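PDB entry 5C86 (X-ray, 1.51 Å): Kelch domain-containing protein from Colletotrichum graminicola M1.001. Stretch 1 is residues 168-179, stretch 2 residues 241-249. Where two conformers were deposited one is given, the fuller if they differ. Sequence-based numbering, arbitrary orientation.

Stretch 1 168-179: VMQRGMFPDSHA
Stretch 2 241-249: GGKGYTGYD

Two irregular loops of one chain meet here, neither holding a regular helix or strand, and together they bury 519 Å². The CA atoms of Met 173 and Tyr 245, 5.6 Å apart, set the register. Stretch 1 folds back on itself: Phe 174 to Ser 177 form a type I turn, closed by Ser 177 N to Phe 174 O (3.0 Å), and Met 169 N donates to Pro 175 O (2.9 Å). The CA-to-CB bonds of Met 169, Arg 171, Phe 174, His 178, Tyr 245 and Tyr 248 point toward the other stretch, those of Met 173 and Lys 243 sideways.

Tyr 245, with phi/psi -56/-40, is the centerpiece. Its t rotamer (chi1 -152°, chi2 -74°) carries the ring along stretch 1, where a long aromatic side chain ending in a hydroxyl can serve two partners. Over one face lies the edge of Phe 174 (chi1 m, chi2 -48°), CD2 3.8 Å from Tyr 245 CE2, centroids 5.3 Å apart and planes at 83°. At the tip, Tyr 245 OH hydrogen-bonds His 178 NE2 at 2.7 Å; either could be the donor. His 178 (51/41) adopts m, chi2 -45°, which brings its ring edge to the hydroxyl. Nearer the backbone, the CB atoms of Met 173 (m, t, p) and Tyr 245 pack at 4.0 Å.

Arg 171 is extended, m, t, t with chi4 78°. Its CD lies 3.3 Å from Tyr 248 OH (Tyr 248 is m, chi2 -86°), while Lys 243 (m, t, m, t) lays its aliphatic CD over one flat guanidinium face, 4.1 Å from Arg 171 NH1. Met 169 (chi1 m, chi2 -135°, chi3 -37°) bends its flexible chain to place CE 3.3 Å from Lys 243 O.

At Gly 172 (87/179) the positive phi by itself favours glycine; a CB would also stand 3.1 Å from both Gly 244 CA and Tyr 245 N.

Water bridges the loops. Water 1 ties backbone to backbone, donating to Arg 171 O and Met 173 O (each 2.8 Å) and weakly accepting from Tyr 245 N (3.0 Å); water 2 accepts from the side-chain atom Arg 171 NH1 (2.7 Å) and donates to Lys 243 O (2.5 Å).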

ATOM      1  N   VAL A 168     -19.548   6.570  -4.784  1.00 16.64           N
ATOM      2  CA  VAL A 168     -19.916   5.352  -5.490  1.00 17.14           C
ATOM      3  C   VAL A 168     -19.750   5.572  -7.001  1.00 17.69           C
ATOM      4  O   VAL A 168     -20.145   6.579  -7.595  1.00 17.33           O
ATOM      5  CB  VAL A 168     -21.361   4.969  -5.116  1.00 19.75           C
ATOM      6  CG1 VAL A 168     -21.884   3.779  -5.892  1.00 22.35           C
ATOM      7  CG2 VAL A 168     -21.507   4.759  -3.622  1.00 19.01           C
ATOM      8  N   MET A 169     -19.169   4.574  -7.684  1.00 16.51           N
ATOM      9  CA  MET A 169     -19.012   4.640  -9.133  1.00 18.65           C
ATOM     10  C   MET A 169     -20.376   4.499  -9.835  1.00 17.65           C
ATOM     11  O   MET A 169     -21.332   4.002  -9.261  1.00 18.44           O
ATOM     12  CB  MET A 169     -18.167   3.470  -9.616  1.00 21.80           C
ATOM     13  CG  MET A 169     -16.813   3.420  -8.945  1.00 20.89           C
ATOM     14  SD  MET A 169     -15.525   3.120 -10.119  1.00 17.81           S
ATOM     15  CE  MET A 169     -16.183   1.980 -11.345  1.00 18.14           C
ATOM     16  N   GLN A 170     -20.379   4.859 -11.111  1.00 19.31           N
ATOM     17  CA  GLN A 170     -21.629   4.869 -11.883  1.00 20.82           C
ATOM     18  C   GLN A 170     -22.113   3.462 -12.230  1.00 23.76           C
ATOM     19  O   GLN A 170     -23.297   3.260 -12.314  1.00 26.09           O
ATOM     20  CB  GLN A 170     -21.417   5.704 -13.167  1.00 23.80           C
ATOM     21  CG  GLN A 170     -21.356   7.212 -13.042  0.75 28.58           C
ATOM     22  CD  GLN A 170     -21.418   7.953 -14.392  0.60 30.70           C
ATOM     23  OE1 GLN A 170     -21.884   7.420 -15.399  0.60 30.88           O
ATOM     24  NE2 GLN A 170     -20.946   9.187 -14.404  0.50 32.77           N
ATOM     25  N   ARG A 171     -21.221   2.498 -12.405  1.00 20.92           N
ATOM     26  CA  ARG A 171     -21.512   1.199 -12.989  1.00 22.66           C
ATOM     27  C   ARG A 171     -20.785   0.089 -12.244  1.00 23.17           C
ATOM     28  O   ARG A 171     -19.715   0.312 -11.628  1.00 19.79           O
ATOM     29  CB  ARG A 171     -20.965   1.103 -14.445  1.00 23.80           C
ATOM     30  CG  ARG A 171     -21.398   2.226 -15.378  1.00 28.03           C
ATOM     31  CD  ARG A 171     -20.553   2.157 -16.662  1.00 28.45           C
ATOM     32  NE  ARG A 171     -20.642   3.286 -17.580  1.00 34.64           N
ATOM     33  CZ  ARG A 171     -20.047   4.480 -17.450  1.00 38.29           C
ATOM     34  NH1 ARG A 171     -19.279   4.835 -16.405  1.00 34.95           N
ATOM     35  NH2 ARG A 171     -20.236   5.359 -18.425  1.00 45.07           N
ATOM     36  N   GLY A 172     -21.288  -1.113 -12.449  1.00 22.03           N
ATOM     37  CA  GLY A 172     -20.569  -2.349 -12.178  1.00 21.05           C
ATOM     38  C   GLY A 172     -20.722  -2.811 -10.737  1.00 18.17           C
ATOM     39  O   GLY A 172     -21.390  -2.191  -9.897  1.00 19.03           O
ATOM     40  N   MET A 173     -20.076  -3.940 -10.503  0.58 18.22           N
ATOM     41  CA  MET A 173     -20.026  -4.601  -9.189  0.58 16.91           C
ATOM     42  C   MET A 173     -19.239  -3.813  -8.181  0.58 16.65           C
ATOM     43  O   MET A 173     -18.318  -3.071  -8.523  0.58 14.17           O
ATOM     44  CB  MET A 173     -19.351  -5.979  -9.310  0.58 18.31           C
ATOM     45  CG  MET A 173     -20.113  -6.843 -10.248  0.58 18.25           C
ATOM     46  SD  MET A 173     -19.011  -7.982 -11.063  0.58 20.82           S
ATOM     47  CE  MET A 173     -17.947  -8.602  -9.732  0.58 19.32           C
ATOM     48  N   PHE A 174     -19.620  -3.986  -6.926  1.00 15.90           N
ATOM     49  CA  PHE A 174     -18.929  -3.390  -5.771  1.00 15.75           C
ATOM     50  C   PHE A 174     -18.558  -1.927  -6.040  1.00 17.21           C
ATOM     51  O   PHE A 174     -17.384  -1.541  -5.843  1.00 14.83           O
ATOM     52  CB  PHE A 174     -17.682  -4.211  -5.435  1.00 17.03           C
ATOM     53  CG  PHE A 174     -17.954  -5.715  -5.345  1.00 15.85           C
ATOM     54  CD1 PHE A 174     -19.010  -6.190  -4.611  1.00 17.13           C
ATOM     55  CD2 PHE A 174     -17.163  -6.594  -6.033  1.00 18.48           C
ATOM     56  CE1 PHE A 174     -19.255  -7.579  -4.564  1.00 18.40           C
ATOM     57  CE2 PHE A 174     -17.357  -7.962  -5.941  1.00 19.84           C
ATOM     58  CZ  PHE A 174     -18.403  -8.438  -5.211  1.00 17.96           C
ATOM     59  N   PRO A 175     -19.492  -1.083  -6.527  1.00 15.13           N
ATOM     60  CA  PRO A 175     -19.122   0.240  -6.925  1.00 15.40           C
ATOM     61  C   PRO A 175     -18.680   1.216  -5.788  1.00 14.14           C
ATOM     62  O   PRO A 175     -18.168   2.334  -6.095  1.00 16.02           O
ATOM     63  CB  PRO A 175     -20.381   0.756  -7.686  1.00 15.69           C
ATOM     64  CG  PRO A 175     -21.487   0.102  -6.907  1.00 16.34           C
ATOM     65  CD  PRO A 175     -20.972  -1.292  -6.678  1.00 15.14           C
ATOM     66  N   ASP A 176     -18.909   0.807  -4.553  1.00 14.38           N
ATOM     67  CA  ASP A 176     -18.514   1.529  -3.367  1.00 14.78           C
ATOM     68  C   ASP A 176     -17.206   1.018  -2.795  1.00 15.45           C
ATOM     69  O   ASP A 176     -16.853   1.394  -1.670  1.00 17.61           O
ATOM     70  CB  ASP A 176     -19.612   1.318  -2.336  1.00 16.16           C
ATOM     71  CG  ASP A 176     -19.824  -0.165  -1.956  1.00 18.16           C
ATOM     72  OD1 ASP A 176     -19.324  -1.163  -2.640  1.00 18.58           O
ATOM     73  OD2 ASP A 176     -20.578  -0.373  -0.942  1.00 23.21           O
ATOM     74  N   SER A 177     -16.483   0.163  -3.498  1.00 13.76           N
ATOM     75  CA  SER A 177     -15.385  -0.596  -2.868  1.00 13.47           C
ATOM     76  C   SER A 177     -14.009  -0.112  -3.391  1.00 11.53           C
ATOM     77  O   SER A 177     -13.929   0.597  -4.444  1.00 12.51           O
ATOM     78  CB  SER A 177     -15.592  -2.059  -3.159  1.00 16.19           C
ATOM     79  OG  SER A 177     -16.838  -2.412  -2.504  1.00 15.99           O
ATOM     80  N   HIS A 178     -12.951  -0.529  -2.706  1.00 11.06           N
ATOM     81  CA  HIS A 178     -11.566  -0.214  -3.053  1.00 10.77           C
ATOM     82  C   HIS A 178     -11.359   1.291  -3.270  1.00 10.58           C
ATOM     83  O   HIS A 178     -10.623   1.688  -4.182  1.00 11.77           O
ATOM     84  CB  HIS A 178     -11.075  -0.994  -4.266  1.00 10.86           C
ATOM     85  CG  HIS A 178     -11.347  -2.454  -4.210  1.00 10.98           C
ATOM     86  ND1 HIS A 178     -11.130  -3.249  -3.121  1.00 12.16           N
ATOM     87  CD2 HIS A 178     -11.855  -3.244  -5.166  1.00 12.58           C
ATOM     88  CE1 HIS A 178     -11.401  -4.496  -3.439  1.00 13.27           C
ATOM     89  NE2 HIS A 178     -11.907  -4.518  -4.654  1.00 12.66           N
ATOM     90  N   ALA A 179     -11.958   2.117  -2.440  1.00 11.54           N
ATOM     91  CA  ALA A 179     -11.702   3.551  -2.549  1.00 10.55           C
ATOM     92  C   ALA A 179     -10.204   3.894  -2.427  1.00 11.05           C
ATOM     93  O   ALA A 179      -9.440   3.228  -1.652  1.00 12.04           O
ATOM     94  CB  ALA A 179     -12.475   4.310  -1.503  1.00 13.76           C
ATOM     95  N   GLY A 241      -7.125   1.373 -14.353  1.00 10.71           N
ATOM     96  CA  GLY A 241      -8.461   1.028 -13.891  1.00 11.82           C
ATOM     97  C   GLY A 241      -9.510   0.974 -15.009  1.00 12.65           C
ATOM     98  O   GLY A 241      -9.267   1.293 -16.170  1.00 14.88           O
ATOM     99  N   GLY A 242     -10.707   0.625 -14.626  1.00 12.71           N
ATOM    100  CA  GLY A 242     -11.797   0.444 -15.591  1.00 14.06           C
ATOM    101  C   GLY A 242     -13.099   1.076 -15.161  1.00 13.38           C
ATOM    102  O   GLY A 242     -13.391   1.254 -13.973  1.00 13.12           O
ATOM    103  N   LYS A 243     -14.009   1.315 -16.133  1.00 14.01           N
ATOM    104  CA  LYS A 243     -15.317   1.931 -15.819  1.00 15.33           C
ATOM    105  C   LYS A 243     -16.259   1.059 -15.032  1.00 13.73           C
ATOM    106  O   LYS A 243     -17.226   1.529 -14.478  1.00 15.58           O
ATOM    107  CB  LYS A 243     -16.012   2.380 -17.106  1.00 19.02           C
ATOM    108  CG  LYS A 243     -15.419   3.530 -17.809  1.00 21.73           C
ATOM    109  CD  LYS A 243     -16.269   3.871 -19.067  0.80 23.65           C
ATOM    110  CE  LYS A 243     -15.867   3.033 -20.250  0.70 25.56           C
ATOM    111  NZ  LYS A 243     -16.833   3.308 -21.358  0.55 29.26           N
ATOM    112  N   GLY A 244     -15.918  -0.213 -14.876  1.00 12.48           N
ATOM    113  CA  GLY A 244     -16.553  -1.122 -13.982  1.00 13.67           C
ATOM    114  C   GLY A 244     -15.575  -2.109 -13.419  1.00 13.84           C
ATOM    115  O   GLY A 244     -14.488  -2.253 -13.953  1.00 15.27           O
ATOM    116  N   TYR A 245     -16.010  -2.820 -12.407  1.00 13.51           N
ATOM    117  CA  TYR A 245     -15.159  -3.865 -11.782  1.00 14.93           C
ATOM    118  C   TYR A 245     -14.697  -4.891 -12.790  1.00 14.11           C
ATOM    119  O   TYR A 245     -13.552  -5.353 -12.780  1.00 14.39           O
ATOM    120  CB  TYR A 245     -15.885  -4.498 -10.591  1.00 14.32           C
ATOM    121  CG  TYR A 245     -15.013  -5.055  -9.503  1.00 14.96           C
ATOM    122  CD1 TYR A 245     -14.292  -6.248  -9.644  1.00 15.47           C
ATOM    123  CD2 TYR A 245     -14.892  -4.402  -8.325  1.00 13.65           C
ATOM    124  CE1 TYR A 245     -13.448  -6.681  -8.618  1.00 16.01           C
ATOM    125  CE2 TYR A 245     -14.108  -4.824  -7.300  1.00 14.05           C
ATOM    126  CZ  TYR A 245     -13.359  -5.958  -7.428  1.00 13.44           C
ATOM    127  OH  TYR A 245     -12.546  -6.422  -6.436  1.00 13.49           O
ATOM    128  N   THR A 246     -15.609  -5.270 -13.696  1.00 14.51           N
ATOM    129  CA  THR A 246     -15.308  -6.188 -14.773  1.00 13.58           C
ATOM    130  C   THR A 246     -16.038  -5.743 -16.003  1.00 14.73           C
ATOM    131  O   THR A 246     -16.953  -4.896 -15.979  1.00 15.21           O
ATOM    132  CB  THR A 246     -15.761  -7.646 -14.479  1.00 14.47           C
ATOM    133  OG1 THR A 246     -17.186  -7.672 -14.336  1.00 15.39           O
ATOM    134  CG2 THR A 246     -15.110  -8.196 -13.257  1.00 14.88           C
ATOM    135  N   GLY A 247     -15.610  -6.320 -17.072  1.00 14.32           N
ATOM    136  CA  GLY A 247     -16.330  -6.188 -18.341  1.00 16.48           C
ATOM    137  C   GLY A 247     -15.884  -5.102 -19.293  1.00 17.43           C
ATOM    138  O   GLY A 247     -16.346  -5.064 -20.448  1.00 18.55           O
ATOM    139  N   TYR A 248     -15.002  -4.232 -18.863  1.00 16.02           N
ATOM    140  CA  TYR A 248     -14.474  -3.171 -19.702  1.00 15.68           C
ATOM    141  C   TYR A 248     -12.992  -3.312 -19.884  1.00 15.61           C
ATOM    142  O   TYR A 248     -12.306  -3.934 -19.096  1.00 14.86           O
ATOM    143  CB  TYR A 248     -14.699  -1.847 -19.001  1.00 17.35           C
ATOM    144  CG  TYR A 248     -16.143  -1.471 -18.855  1.00 20.58           C
ATOM    145  CD1 TYR A 248     -16.786  -0.795 -19.893  1.00 24.29           C
ATOM    146  CD2 TYR A 248     -16.857  -1.843 -17.771  1.00 22.81           C
ATOM    147  CE1 TYR A 248     -18.129  -0.456 -19.778  1.00 25.30           C
ATOM    148  CE2 TYR A 248     -18.191  -1.495 -17.626  1.00 24.96           C
ATOM    149  CZ  TYR A 248     -18.807  -0.835 -18.654  1.00 26.82           C
ATOM    150  OH  TYR A 248     -20.121  -0.506 -18.516  1.00 37.32           O
ATOM    151  N   ASP A 249     -12.479  -2.598 -20.880  1.00 16.22           N
ATOM    152  CA  ASP A 249     -11.010  -2.502 -21.074  1.00 17.81           C
ATOM    153  C   ASP A 249     -10.507  -1.509 -20.048  1.00 17.11           C
ATOM    154  O   ASP A 249     -11.112  -0.454 -19.882  1.00 15.62           O
ATOM    155  CB  ASP A 249     -10.608  -2.018 -22.466  1.00 20.01           C
ATOM    156  CG  ASP A 249     -10.749  -3.115 -23.504  1.00 28.78           C
ATOM    157  OD1 ASP A 249     -10.262  -4.260 -23.286  1.00 32.27           O
ATOM    158  OD2 ASP A 249     -11.295  -2.828 -24.552  1.00 41.63           O
TER
HETATM  159  O   HOH W   1     -17.728  -1.247 -10.505  1.00 16.91           O
HETATM  160  O   HOH W   2     -18.591   3.599 -14.094  1.00 24.70           O
HETATM  161  O   HOH W   3     -18.717  -5.278 -12.924  1.00 19.74           O